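Local coordinates for mandelate racemase/muconate lactonizing enzyme family protein (Azoarcus sp., PDB 2QDE) that is of unknown function but belongs to the enolase superfamily, with a barrel domain that holds a barium ion at its metal site, at residues Ala174-Val179 / Ile209-Lys214; Asp203-Thr208 / Gln222-Trp227; Asp230-Leu235 / Ile243-Ser248; Ala249-Asp254 / Leu277-Arg282. All coordinates share one frame; numbering follows the deposited sequence.

Interaction 1 (Ala174-Val179 / Ile209-Lys214); sequences ADIAMV and IRALEK
Ile176 is the first residue of 174-179 to meet the other helix, and it does so with two parts of itself. Its chi1 of -71° sets CG1 anti to the carbonyl carbon. The chain then runs on extended, and this carries CD1 over to Ala211, whose CB is 4.3 Å from it. Closer to the backbone, the flank of Ile176 is met by one branch of Leu212. Leu212 CD2 is 4.1 Å from Ile176 CA and 4.2 Å from Ile176 CG1. This methyl therefore lies against the helix surface itself as well as against the branch, and the two side chains cross obliquely. The backbones come near here, with the CA atoms of Ile176 and Leu212 6.7 Å apart.

One turn later the CB of Val179 is directed toward the partner helix. It is 4.3 Å from the same Leu212 CD2. A single methyl is thus flanked by two residues three positions apart, Ile176 and Val179. Leu212 gives up more surface to this contact than any other residue, and all the cross-contacts are between carbon atoms.

The inner side of the contact rests on the barrel. Val179 touches Leu166 of strand 164-167 and Ile194 of strand 192-195, and Leu212 also reaches Ile194. Tyr215, in the loop after helix 202-212, packs on both Ile176 and Val179. Helices 172-186 and 202-212 follow successive parallel strands, so this is the side-by-side packing of neighbouring outer helices in the modified TIM barrel of the enolase superfamily.

Interaction 2 (Asp203-Thr208 / Gln222-Trp227); sequences DQALTT and QPLPAW
Ala205 CB faces two side chains of the loop 222-227, Pro223 and Leu224, which reach it from different directions. The nearer is Leu224, whose CD2 lies 3.8 Å from Ala205 CB. Pro223 comes in with its own CB, at 4.4 Å from Ala205 CB. Seen from the alanine methyl, these two partners are about 75° apart. The short side chain thus fits at the junction of the proline and the leucine.

The Leu224 branch gets there by its torsions. With chi1 at -53° its CG stands beside the backbone N, and the terminal CD2 turns to the helix while CD1 stays farther off. Pro223 presents the CB corner of its ring, and CG and CD lie farther from the alanine. The backbones are close, with Ala205 CA and Pro223 CA 6.2 Å apart, as the small alanine allows.

Other parts of the barrel close round this apolar spot. Trp200 and Leu235 also touch Ala205, while Pro223 packs on Met232, Leu235 and Ile243. Leu224 reaches Asn291 of a second subunit. Farther along the loop, Pro225 CB lies over the rim of one face of the Trp227 ring, 3.3 Å above its plane, and that ring stacks with His253 of a third subunit.

The loop leaves strand 220-221 just after the metal ligand Glu221, and the side chain of Pro223 is about 9 Å from the barium ion. The contact joins a strand-to-helix loop beside the metal site to the preceding outer helix of the enolase-superfamily barrel.

Interaction 3 (Asp230-Leu235 / Ile243-Ser248); sequences DGMARL and IYADES. With BA (barium ion), chain I.
Met232 reaches from its helix across to Ile243 on strand 243-245. Its CB points toward the strand, and the chain then bends twice, at chi2 (-79°) and again at chi3 (-79°). SD is brought to 4.0 Å from Ile243 CG2. The tip goes closer: Met232 CE is 3.5 Å from Ile243 CG2, a snug methyl-to-methyl contact. The same CE is 3.8 Å from the backbone O of Tyr244. It also touches Ala245, with CE 4.2 Å from Ala245 CB. One methionine methyl thus spans three successive strand residues.

The other branch of Ile243 has its own partner. Leu235 CD2 lies 4.1 Å from Ile243 CD1, and these side chains cross at about a right angle. Ile243 is so held between two residues of one helical face. Tyr244 CB points away from the helix. The axes of 230-235 and 243-245 pass 9.8 Å apart and run nearly antiparallel, at 159°.

Just past the strand, Asp246 binds the barium ion through OD2. Asp195, Asn197 and Glu221 complete the protein side of the metal site. Asp246 OD1 is held by a salt bridge to Lys273 and a hydrogen bond to Tyr57, which should fix the carboxylate's rotation. This is the second half of a beta-alpha-beta crossover, with a metal ligand just beyond the barrel strand, as in the enolase superfamily.

Interaction 4 (Ala249-Asp254 / Leu277-Arg282); sequences AQELHD and LLKAQR
Leu252 lies against Arg282 and gives the largest surface to the contact. Its CB points toward helix 277-290, and its CD2 meets the backbone of Arg282, 3.7 Å from the carbonyl C. The same CD2 is 4.1 Å from Arg282 CB. The leucine methyl therefore presses on the helix surface at the root of the arginine. The arginine chain is extended from CG to NE, and its end leads away from Leu252. There NH2 forms a salt bridge with Glu87, while Leu278 CG lies over the rim of one guanidinium face.

Lys279 is the third main partner. Its chi1, chi2 and chi3 are all near -70°, so the chain curls round and brings NZ back toward Leu252 and Glu251. Lys279 NZ stays 4.4 Å from Glu251 OE1, beyond a salt bridge. A water fills the polar link. It donates to Glu251 OE1 at 2.6 Å and accepts from Leu252 N at 2.9 Å and from Lys279 NZ at 3.0 Å. The water thus ties the lysine to the first turn of helix 252-261.

That turn is also capped. Glu251 takes the N-cap position, and its N bonds to Asp254 OD2 at 2.7 Å, one half of a capping box. Its OE2 receives Gln250 NE2 in a nearly straight bond, which probably steadies the carboxylate that holds the water.

Lys279 also packs on Val90 and Asp94 of helix 86-96. The contact joins the N-terminal turns of helices 252-261 and 277-290, which follow the successive barrel strands 243-245 and 266-269, where the N-terminal domain meets the barrel.

All four contacts lie in the barrel domain and follow the chain round it. Interactions 1 and 2 share helix 202-212 and alternate along the sequence, their centres 14 Å apart. Interaction 2 lies closest to interaction 3, with centres 8 Å apart, and Ser248 OG probably hydrogen-bonds Ala226 O between them. Interaction 1 also touches interaction 3, through Ile209 against Leu235 and Ile243. Interaction 4 follows directly after interaction 3, at 17 Å between centres, and is 32 Å from interaction 1. Together they trace successive strand-and-helix units. Interaction 3 supplies the barium ligand Asp246, and the loop of interaction 2 starts just after another ligand, Glu221; interactions 1 and 4 pack outer helices together.

Interaction 1 (Ala174-Val179 / Ile209-Lys214)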
loop_
_atom_site.group_PDB
_atom_site.type_symbol
_atom_site.label_atom_id
_atom_site.label_comp_id
_atom_site.label_asym_id
_atom_site.label_seq_id
_atom_site.Cartn_x
_atom_site.Cartn_y
_atom_site.Cartn_z
ATOM N N ALA A 174 25.430 -30.536 -8.473
ATOM C CA ALA A 174 25.912 -31.034 -7.186
ATOM C C ALA A 174 24.823 -30.928 -6.120
ATOM O O ALA A 174 24.644 -31.844 -5.311
ATOM C CB ALA A 174 27.142 -30.247 -6.758
ATOM N N ASP A 175 24.103 -29.811 -6.114
ATOM C CA ASP A 175 23.020 -29.617 -5.151
ATOM C C ASP A 175 21.935 -30.670 -5.389
ATOM O O ASP A 175 21.470 -31.314 -4.446
ATOM C CB ASP A 175 22.415 -28.209 -5.275
ATOM C CG ASP A 175 23.356 -27.109 -4.776
ATOM O OD1 ASP A 175 24.319 -27.416 -4.039
ATOM O OD2 ASP A 175 23.122 -25.926 -5.112
ATOM N N ILE A 176 21.531 -30.848 -6.646
ATOM C CA ILE A 176 20.511 -31.848 -6.975
ATOM C C ILE A 176 20.957 -33.244 -6.559
ATOM O O ILE A 176 20.201 -33.987 -5.922
ATOM C CB ILE A 176 20.206 -31.892 -8.494
ATOM C CG1 ILE A 176 19.439 -30.635 -8.912
ATOM C CG2 ILE A 176 19.390 -33.144 -8.826
ATOM C CD1 ILE A 176 19.182 -30.540 -10.412
ATOM N N ALA A 177 22.187 -33.596 -6.925
ATOM C CA ALA A 177 22.743 -34.909 -6.610
ATOM C C ALA A 177 22.752 -35.195 -5.111
ATOM O O ALA A 177 22.366 -36.287 -4.675
ATOM C CB ALA A 177 24.160 -35.021 -7.177
ATOM N N MET A 178 23.188 -34.217 -4.322
ATOM C CA MET A 178 23.248 -34.372 -2.868
ATOM C C MET A 178 21.866 -34.661 -2.284
ATOM O O MET A 178 21.672 -35.656 -1.577
ATOM C CB MET A 178 23.832 -33.104 -2.230
ATOM C CG MET A 178 23.896 -33.112 -0.703
ATOM S SD MET A 178 24.600 -31.562 -0.023
ATOM C CE MET A 178 23.215 -30.436 -0.212
ATOM N N VAL A 179 20.909 -33.787 -2.595
ATOM C CA VAL A 179 19.542 -33.927 -2.101
ATOM C C VAL A 179 18.882 -35.192 -2.626
ATOM O O VAL A 179 18.210 -35.906 -1.876
ATOM C CB VAL A 179 18.683 -32.683 -2.488
ATOM C CG1 VAL A 179 17.224 -32.906 -2.120
ATOM C CG2 VAL A 179 19.210 -31.454 -1.766
ATOM N N ILE A 209 15.357 -24.008 -6.697
ATOM C CA ILE A 209 14.272 -24.408 -5.813
ATOM C C ILE A 209 13.235 -25.211 -6.585
ATOM O O ILE A 209 12.746 -26.230 -6.102
ATOM C CB ILE A 209 13.612 -23.186 -5.146
ATOM C CG1 ILE A 209 14.645 -22.479 -4.261
ATOM C CG2 ILE A 209 12.419 -23.625 -4.309
ATOM C CD1 ILE A 209 14.156 -21.211 -3.622
ATOM N N ARG A 210 12.902 -24.761 -7.788
ATOM C CA ARG A 210 11.928 -25.485 -8.598
ATOM C C ARG A 210 12.485 -26.850 -8.982
ATOM O O ARG A 210 11.752 -27.840 -9.030
ATOM C CB ARG A 210 11.557 -24.672 -9.845
ATOM C CG ARG A 210 10.671 -23.468 -9.508
ATOM C CD ARG A 210 10.220 -22.700 -10.739
ATOM N NE ARG A 210 9.149 -21.767 -10.393
ATOM C CZ ARG A 210 8.566 -20.942 -11.255
ATOM N NH1 ARG A 210 8.945 -20.928 -12.523
ATOM N NH2 ARG A 210 7.602 -20.130 -10.846
ATOM N N ALA A 211 13.791 -26.906 -9.220
ATOM C CA ALA A 211 14.439 -28.157 -9.583
ATOM C C ALA A 211 14.440 -29.125 -8.401
ATOM O O ALA A 211 14.565 -30.333 -8.579
ATOM C CB ALA A 211 15.869 -27.891 -10.040
ATOM N N LEU A 212 14.288 -28.591 -7.194
ATOM C CA LEU A 212 14.298 -29.415 -5.992
ATOM C C LEU A 212 12.919 -29.748 -5.429
ATOM O O LEU A 212 12.809 -30.554 -4.506
ATOM C CB LEU A 212 15.122 -28.733 -4.897
ATOM C CG LEU A 212 16.611 -28.491 -5.182
ATOM C CD1 LEU A 212 17.251 -27.775 -3.997
ATOM C CD2 LEU A 212 17.305 -29.826 -5.440
ATOM N N GLU A 213 11.870 -29.138 -5.973
ATOM C CA GLU A 213 10.524 -29.381 -5.468
ATOM C C GLU A 213 10.105 -30.849 -5.431
ATOM O O GLU A 213 9.353 -31.250 -4.549
ATOM C CB GLU A 213 9.496 -28.547 -6.256
ATOM C CG GLU A 213 9.716 -27.034 -6.092
ATOM C CD GLU A 213 8.659 -26.169 -6.769
ATOM O OE1 GLU A 213 8.254 -26.495 -7.907
ATOM O OE2 GLU A 213 8.247 -25.149 -6.163
ATOM N N LYS A 214 10.600 -31.658 -6.361
ATOM C CA LYS A 214 10.226 -33.070 -6.382
ATOM C C LYS A 214 10.770 -33.843 -5.174
ATOM O O LYS A 214 10.324 -34.968 -4.894
ATOM C CB LYS A 214 10.703 -33.730 -7.683
ATOM C CG LYS A 214 12.203 -33.943 -7.791
ATOM C CD LYS A 214 12.553 -34.524 -9.156
ATOM C CE LYS A 214 12.260 -33.512 -10.258
ATOM N NZ LYS A 214 12.186 -34.124 -11.625
#

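Interaction 2 (Asp203-Thr208 / Gln222-Trp227)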
loop_
_atom_site.group_PDB
_atom_site.type_symbol
_atom_site.label_atom_id
_atom_site.label_comp_id
_atom_site.label_asym_id
_atom_site.label_seq_id
_atom_site.Cartn_x
_atom_site.Cartn_y
_atom_site.Cartn_z
ATOM N N ASP A 203 17.326 -15.260 -9.894
ATOM C CA ASP A 203 17.111 -16.285 -10.921
ATOM C C ASP A 203 17.642 -17.648 -10.501
ATOM O O ASP A 203 16.989 -18.671 -10.733
ATOM C CB ASP A 203 17.753 -15.855 -12.248
ATOM C CG ASP A 203 19.236 -15.574 -12.114
ATOM O OD1 ASP A 203 19.611 -14.831 -11.182
ATOM O OD2 ASP A 203 20.024 -16.084 -12.948
ATOM N N GLN A 204 18.824 -17.668 -9.891
ATOM C CA GLN A 204 19.411 -18.919 -9.416
ATOM C C GLN A 204 18.452 -19.592 -8.436
ATOM O O GLN A 204 18.197 -20.790 -8.525
ATOM C CB GLN A 204 20.727 -18.661 -8.674
ATOM C CG GLN A 204 21.986 -18.596 -9.524
ATOM C CD GLN A 204 23.234 -18.440 -8.657
ATOM O OE1 GLN A 204 23.318 -17.522 -7.838
ATOM N NE2 GLN A 204 24.202 -19.342 -8.826
ATOM N N ALA A 205 17.935 -18.809 -7.494
ATOM C CA ALA A 205 17.018 -19.327 -6.481
ATOM C C ALA A 205 15.780 -19.963 -7.101
ATOM O O ALA A 205 15.425 -21.091 -6.781
ATOM C CB ALA A 205 16.613 -18.211 -5.517
ATOM N N LEU A 206 15.132 -19.234 -8.000
ATOM C CA LEU A 206 13.933 -19.729 -8.652
ATOM C C LEU A 206 14.178 -21.078 -9.348
ATOM O O LEU A 206 13.466 -22.056 -9.109
ATOM C CB LEU A 206 13.441 -18.679 -9.658
ATOM C CG LEU A 206 12.001 -18.786 -10.151
ATOM C CD1 LEU A 206 11.078 -19.086 -8.979
ATOM C CD2 LEU A 206 11.602 -17.482 -10.831
ATOM N N THR A 207 15.208 -21.132 -10.188
ATOM C CA THR A 207 15.531 -22.351 -10.921
ATOM C C THR A 207 15.880 -23.556 -10.049
ATOM O O THR A 207 15.357 -24.650 -10.245
ATOM C CB THR A 207 16.707 -22.121 -11.883
ATOM O OG1 THR A 207 16.386 -21.053 -12.783
ATOM C CG2 THR A 207 16.988 -23.386 -12.692
ATOM N N THR A 208 16.769 -23.349 -9.087
ATOM C CA THR A 208 17.192 -24.436 -8.226
ATOM C C THR A 208 16.077 -24.930 -7.328
ATOM O O THR A 208 15.866 -26.133 -7.211
ATOM C CB THR A 208 18.392 -24.021 -7.370
ATOM O OG1 THR A 208 19.433 -23.547 -8.229
ATOM C CG2 THR A 208 18.918 -25.207 -6.568
ATOM N N GLN A 222 17.491 -19.255 3.876
ATOM C CA GLN A 222 18.150 -18.079 3.304
ATOM C C GLN A 222 18.735 -18.260 1.902
ATOM O O GLN A 222 19.961 -18.275 1.726
ATOM C CB GLN A 222 19.265 -17.597 4.237
ATOM C CG GLN A 222 19.729 -16.176 3.944
ATOM C CD GLN A 222 18.702 -15.136 4.356
ATOM O OE1 GLN A 222 18.393 -14.216 3.596
ATOM N NE2 GLN A 222 18.172 -15.274 5.565
ATOM N N PRO A 223 17.871 -18.386 0.885
ATOM C CA PRO A 223 18.370 -18.558 -0.479
ATOM C C PRO A 223 19.018 -17.294 -1.051
ATOM O O PRO A 223 19.995 -17.377 -1.798
ATOM C CB PRO A 223 17.118 -18.974 -1.257
ATOM C CG PRO A 223 16.022 -18.290 -0.523
ATOM C CD PRO A 223 16.400 -18.485 0.927
ATOM N N LEU A 224 18.488 -16.132 -0.679
ATOM C CA LEU A 224 18.983 -14.850 -1.182
ATOM C C LEU A 224 19.752 -14.048 -0.128
ATOM O O LEU A 224 19.702 -14.361 1.059
ATOM C CB LEU A 224 17.795 -14.027 -1.704
ATOM C CG LEU A 224 16.914 -14.747 -2.735
ATOM C CD1 LEU A 224 15.610 -13.984 -2.942
ATOM C CD2 LEU A 224 17.682 -14.887 -4.049
ATOM N N PRO A 225 20.477 -12.997 -0.555
ATOM C CA PRO A 225 21.249 -12.167 0.380
ATOM C C PRO A 225 20.405 -11.660 1.550
ATOM O O PRO A 225 19.188 -11.498 1.430
ATOM C CB PRO A 225 21.755 -11.029 -0.508
ATOM C CG PRO A 225 21.903 -11.695 -1.843
ATOM C CD PRO A 225 20.639 -12.514 -1.937
ATOM N N ALA A 226 21.065 -11.411 2.677
ATOM C CA ALA A 226 20.400 -10.932 3.889
ATOM C C ALA A 226 19.519 -9.703 3.670
ATOM O O ALA A 226 18.433 -9.601 4.237
ATOM C CB ALA A 226 21.442 -10.627 4.964
ATOM N N TRP A 227 19.989 -8.772 2.849
ATOM C CA TRP A 227 19.251 -7.541 2.590
ATOM C C TRP A 227 18.133 -7.642 1.546
ATOM O O TRP A 227 17.284 -6.755 1.460
ATOM C CB TRP A 227 20.234 -6.454 2.151
ATOM C CG TRP A 227 21.101 -6.893 1.012
ATOM C CD1 TRP A 227 22.340 -7.464 1.098
ATOM C CD2 TRP A 227 20.759 -6.880 -0.379
ATOM N NE1 TRP A 227 22.788 -7.812 -0.158
ATOM C CE2 TRP A 227 21.836 -7.465 -1.082
ATOM C CE3 TRP A 227 19.644 -6.434 -1.102
ATOM C CZ2 TRP A 227 21.831 -7.616 -2.472
ATOM C CZ3 TRP A 227 19.641 -6.586 -2.493
ATOM C CH2 TRP A 227 20.728 -7.171 -3.158
#

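Interaction 3 (Asp230-Leu235 / Ile243-Ser248)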
loop_
_atom_site.group_PDB
_atom_site.type_symbol
_atom_site.label_atom_id
_atom_site.label_comp_id
_atom_site.label_asym_id
_atom_site.label_seq_id
_atom_site.Cartn_x
_atom_site.Cartn_y
_atom_site.Cartn_z
ATOM N N ASP A 230 12.797 -7.953 -0.497
ATOM C CA ASP A 230 11.829 -7.890 -1.592
ATOM C C ASP A 230 11.988 -9.162 -2.425
ATOM O O ASP A 230 11.003 -9.766 -2.842
ATOM C CB ASP A 230 12.062 -6.661 -2.478
ATOM C CG ASP A 230 11.800 -5.351 -1.743
ATOM O OD1 ASP A 230 10.732 -5.229 -1.108
ATOM O OD2 ASP A 230 12.660 -4.446 -1.799
ATOM N N GLY A 231 13.235 -9.567 -2.651
ATOM C CA GLY A 231 13.489 -10.774 -3.415
ATOM C C GLY A 231 12.954 -12.000 -2.689
ATOM O O GLY A 231 12.356 -12.882 -3.306
ATOM N N MET A 232 13.167 -12.063 -1.378
ATOM C CA MET A 232 12.690 -13.190 -0.592
ATOM C C MET A 232 11.172 -13.271 -0.720
ATOM O O MET A 232 10.610 -14.352 -0.901
ATOM C CB MET A 232 13.091 -13.021 0.876
ATOM C CG MET A 232 14.589 -13.234 1.153
ATOM S SD MET A 232 15.091 -14.972 1.240
ATOM C CE MET A 232 14.543 -15.365 2.936
ATOM N N ALA A 233 10.511 -12.117 -0.643
ATOM C CA ALA A 233 9.061 -12.075 -0.773
ATOM C C ALA A 233 8.700 -12.500 -2.197
ATOM O O ALA A 233 7.848 -13.360 -2.392
ATOM C CB ALA A 233 8.535 -10.663 -0.494
ATOM N N ARG A 234 9.375 -11.913 -3.184
ATOM C CA ARG A 234 9.105 -12.236 -4.585
ATOM C C ARG A 234 9.314 -13.729 -4.884
ATOM O O ARG A 234 8.632 -14.301 -5.744
ATOM C CB ARG A 234 9.997 -11.401 -5.507
ATOM C CG ARG A 234 9.574 -11.453 -6.970
ATOM C CD ARG A 234 10.667 -10.944 -7.900
ATOM N NE ARG A 234 11.174 -9.642 -7.486
ATOM C CZ ARG A 234 12.421 -9.423 -7.081
ATOM N NH1 ARG A 234 13.289 -10.421 -7.034
ATOM N NH2 ARG A 234 12.801 -8.204 -6.725
ATOM N N LEU A 235 10.250 -14.352 -4.172
ATOM C CA LEU A 235 10.541 -15.769 -4.354
ATOM C C LEU A 235 9.392 -16.591 -3.800
ATOM O O LEU A 235 8.949 -17.556 -4.425
ATOM C CB LEU A 235 11.837 -16.149 -3.629
ATOM C CG LEU A 235 12.378 -17.560 -3.863
ATOM C CD1 LEU A 235 12.672 -17.759 -5.344
ATOM C CD2 LEU A 235 13.659 -17.761 -3.049
ATOM N N ILE A 243 10.164 -20.738 2.695
ATOM C CA ILE A 243 11.413 -19.995 2.686
ATOM C C ILE A 243 11.657 -19.428 4.087
ATOM O O ILE A 243 10.863 -18.621 4.575
ATOM C CB ILE A 243 11.349 -18.825 1.679
ATOM C CG1 ILE A 243 10.974 -19.344 0.283
ATOM C CG2 ILE A 243 12.673 -18.079 1.659
ATOM C CD1 ILE A 243 11.963 -20.333 -0.306
ATOM N N TYR A 244 12.745 -19.854 4.725
ATOM C CA TYR A 244 13.099 -19.391 6.069
ATOM C C TYR A 244 14.224 -18.358 6.020
ATOM O O TYR A 244 15.081 -18.409 5.138
ATOM C CB TYR A 244 13.542 -20.567 6.945
ATOM C CG TYR A 244 12.405 -21.345 7.577
ATOM C CD1 TYR A 244 11.271 -21.702 6.841
ATOM C CD2 TYR A 244 12.486 -21.760 8.903
ATOM C CE1 TYR A 244 10.247 -22.458 7.416
ATOM C CE2 TYR A 244 11.470 -22.514 9.487
ATOM C CZ TYR A 244 10.357 -22.860 8.738
ATOM O OH TYR A 244 9.360 -23.603 9.324
ATOM N N ALA A 245 14.227 -17.439 6.983
ATOM C CA ALA A 245 15.244 -16.399 7.035
ATOM C C ALA A 245 16.208 -16.572 8.209
ATOM O O ALA A 245 15.782 -16.813 9.338
ATOM C CB ALA A 245 14.577 -15.040 7.126
ATOM N N ASP A 246 17.505 -16.462 7.935
ATOM C CA ASP A 246 18.517 -16.555 8.982
ATOM C C ASP A 246 19.256 -15.227 8.969
ATOM O O ASP A 246 18.962 -14.334 9.764
ATOM C CB ASP A 246 19.496 -17.701 8.713
ATOM C CG ASP A 246 20.637 -17.751 9.725
ATOM O OD1 ASP A 246 20.666 -16.927 10.670
ATOM O OD2 ASP A 246 21.514 -18.628 9.571
ATOM N N GLU A 247 20.196 -15.097 8.037
ATOM C CA GLU A 247 20.969 -13.877 7.908
ATOM C C GLU A 247 20.086 -12.631 7.838
ATOM O O GLU A 247 20.444 -11.593 8.384
ATOM C CB GLU A 247 21.880 -13.948 6.674
ATOM C CG GLU A 247 23.100 -14.848 6.855
ATOM C CD GLU A 247 22.840 -16.310 6.514
ATOM O OE1 GLU A 247 21.688 -16.780 6.643
ATOM O OE2 GLU A 247 23.809 -16.993 6.118
ATOM N N SER A 248 18.937 -12.733 7.173
ATOM C CA SER A 248 18.025 -11.596 7.056
ATOM C C SER A 248 17.404 -11.202 8.393
ATOM O O SER A 248 17.071 -10.035 8.602
ATOM C CB SER A 248 16.904 -11.898 6.059
ATOM O OG SER A 248 17.412 -12.023 4.743
HETATM BA BA BA I . 22.540 -19.972 7.524
#

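Interaction 4 (Ala249-Asp254 / Leu277-Arg282)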
loop_
_atom_site.group_PDB
_atom_site.type_symbol
_atom_site.label_atom_id
_atom_site.label_comp_id
_atom_site.label_asym_id
_atom_site.label_seq_id
_atom_site.Cartn_x
_atom_site.Cartn_y
_atom_site.Cartn_z
ATOM N N ALA A 249 17.254 -12.176 9.291
ATOM C CA ALA A 249 16.658 -11.945 10.607
ATOM C C ALA A 249 17.699 -11.721 11.696
ATOM O O ALA A 249 17.993 -12.626 12.485
ATOM C CB ALA A 249 15.770 -13.122 10.985
ATOM N N GLN A 250 18.241 -10.511 11.753
ATOM C CA GLN A 250 19.251 -10.197 12.754
ATOM C C GLN A 250 18.783 -9.198 13.815
ATOM O O GLN A 250 18.847 -9.474 15.017
ATOM C CB GLN A 250 20.506 -9.666 12.059
ATOM C CG GLN A 250 21.612 -9.251 13.002
ATOM C CD GLN A 250 22.789 -8.658 12.263
ATOM O OE1 GLN A 250 23.399 -9.315 11.415
ATOM N NE2 GLN A 250 23.113 -7.411 12.572
ATOM N N GLU A 251 18.316 -8.039 13.371
ATOM C CA GLU A 251 17.859 -6.999 14.286
ATOM C C GLU A 251 16.339 -6.989 14.427
ATOM O O GLU A 251 15.623 -7.523 13.575
ATOM C CB GLU A 251 18.317 -5.622 13.792
ATOM C CG GLU A 251 19.821 -5.487 13.530
ATOM C CD GLU A 251 20.675 -5.711 14.772
ATOM O OE1 GLU A 251 20.163 -5.539 15.896
ATOM O OE2 GLU A 251 21.870 -6.046 14.617
ATOM N N LEU A 252 15.854 -6.373 15.501
ATOM C CA LEU A 252 14.421 -6.290 15.732
ATOM C C LEU A 252 13.729 -5.656 14.527
ATOM O O LEU A 252 12.708 -6.158 14.070
ATOM C CB LEU A 252 14.120 -5.468 16.988
ATOM C CG LEU A 252 14.552 -6.054 18.332
ATOM C CD1 LEU A 252 14.059 -5.138 19.441
ATOM C CD2 LEU A 252 13.981 -7.458 18.514
ATOM N N HIS A 253 14.288 -4.569 13.999
ATOM C CA HIS A 253 13.668 -3.935 12.844
ATOM C C HIS A 253 13.724 -4.817 11.590
ATOM O O HIS A 253 12.884 -4.670 10.695
ATOM C CB HIS A 253 14.269 -2.542 12.570
ATOM C CG HIS A 253 15.741 -2.541 12.301
ATOM N ND1 HIS A 253 16.683 -2.596 13.304
ATOM C CD2 HIS A 253 16.430 -2.461 11.138
ATOM C CE1 HIS A 253 17.892 -2.547 12.770
ATOM N NE2 HIS A 253 17.764 -2.466 11.457
ATOM N N ASP A 254 14.689 -5.739 11.522
ATOM C CA ASP A 254 14.760 -6.654 10.377
ATOM C C ASP A 254 13.528 -7.560 10.461
ATOM O O ASP A 254 12.857 -7.818 9.459
ATOM C CB ASP A 254 16.015 -7.549 10.418
ATOM C CG ASP A 254 17.313 -6.777 10.214
ATOM O OD1 ASP A 254 17.315 -5.782 9.456
ATOM O OD2 ASP A 254 18.341 -7.186 10.802
ATOM N N LEU A 277 21.773 -12.957 25.208
ATOM C CA LEU A 277 20.555 -13.591 25.694
ATOM C C LEU A 277 19.388 -12.620 25.854
ATOM O O LEU A 277 18.262 -12.950 25.486
ATOM C CB LEU A 277 20.829 -14.322 27.014
ATOM C CG LEU A 277 21.832 -15.483 26.926
ATOM C CD1 LEU A 277 22.172 -15.982 28.336
ATOM C CD2 LEU A 277 21.250 -16.614 26.071
ATOM N N LEU A 278 19.644 -11.434 26.400
ATOM C CA LEU A 278 18.581 -10.453 26.565
ATOM C C LEU A 278 18.071 -10.025 25.190
ATOM O O LEU A 278 16.870 -10.017 24.950
ATOM C CB LEU A 278 19.073 -9.233 27.349
ATOM C CG LEU A 278 18.086 -8.069 27.482
ATOM C CD1 LEU A 278 16.738 -8.560 28.013
ATOM C CD2 LEU A 278 18.676 -7.011 28.399
ATOM N N LYS A 279 18.991 -9.676 24.293
ATOM C CA LYS A 279 18.623 -9.277 22.938
ATOM C C LYS A 279 17.850 -10.411 22.256
ATOM O O LYS A 279 16.919 -10.167 21.479
ATOM C CB LYS A 279 19.876 -8.925 22.121
ATOM C CG LYS A 279 20.550 -7.611 22.524
ATOM C CD LYS A 279 19.737 -6.390 22.101
ATOM C CE LYS A 279 19.851 -6.116 20.584
ATOM N NZ LYS A 279 18.517 -5.742 19.963
ATOM N N ALA A 280 18.238 -11.650 22.551
ATOM C CA ALA A 280 17.568 -12.811 21.982
ATOM C C ALA A 280 16.119 -12.889 22.476
ATOM O O ALA A 280 15.221 -13.225 21.713
ATOM C CB ALA A 280 18.314 -14.088 22.343
ATOM N N GLN A 281 15.891 -12.581 23.750
ATOM C CA GLN A 281 14.531 -12.623 24.290
ATOM C C GLN A 281 13.644 -11.612 23.565
ATOM O O GLN A 281 12.478 -11.884 23.282
ATOM C CB GLN A 281 14.537 -12.326 25.794
ATOM C CG GLN A 281 15.245 -13.379 26.641
ATOM C CD GLN A 281 15.195 -13.054 28.118
ATOM O OE1 GLN A 281 14.484 -13.706 28.894
ATOM N NE2 GLN A 281 15.938 -12.031 28.515
ATOM N N ARG A 282 14.201 -10.441 23.269
ATOM C CA ARG A 282 13.449 -9.412 22.557
ATOM C C ARG A 282 13.161 -9.917 21.138
ATOM O O ARG A 282 12.051 -9.791 20.632
ATOM C CB ARG A 282 14.255 -8.109 22.519
ATOM C CG ARG A 282 14.522 -7.518 23.908
ATOM C CD ARG A 282 15.381 -6.265 23.838
ATOM N NE ARG A 282 15.608 -5.691 25.164
ATOM C CZ ARG A 282 16.518 -4.759 25.438
ATOM N NH1 ARG A 282 17.301 -4.279 24.479
ATOM N NH2 ARG A 282 16.650 -4.309 26.679
HETATM O O HOH W 1 17.867 -5.072 17.068
#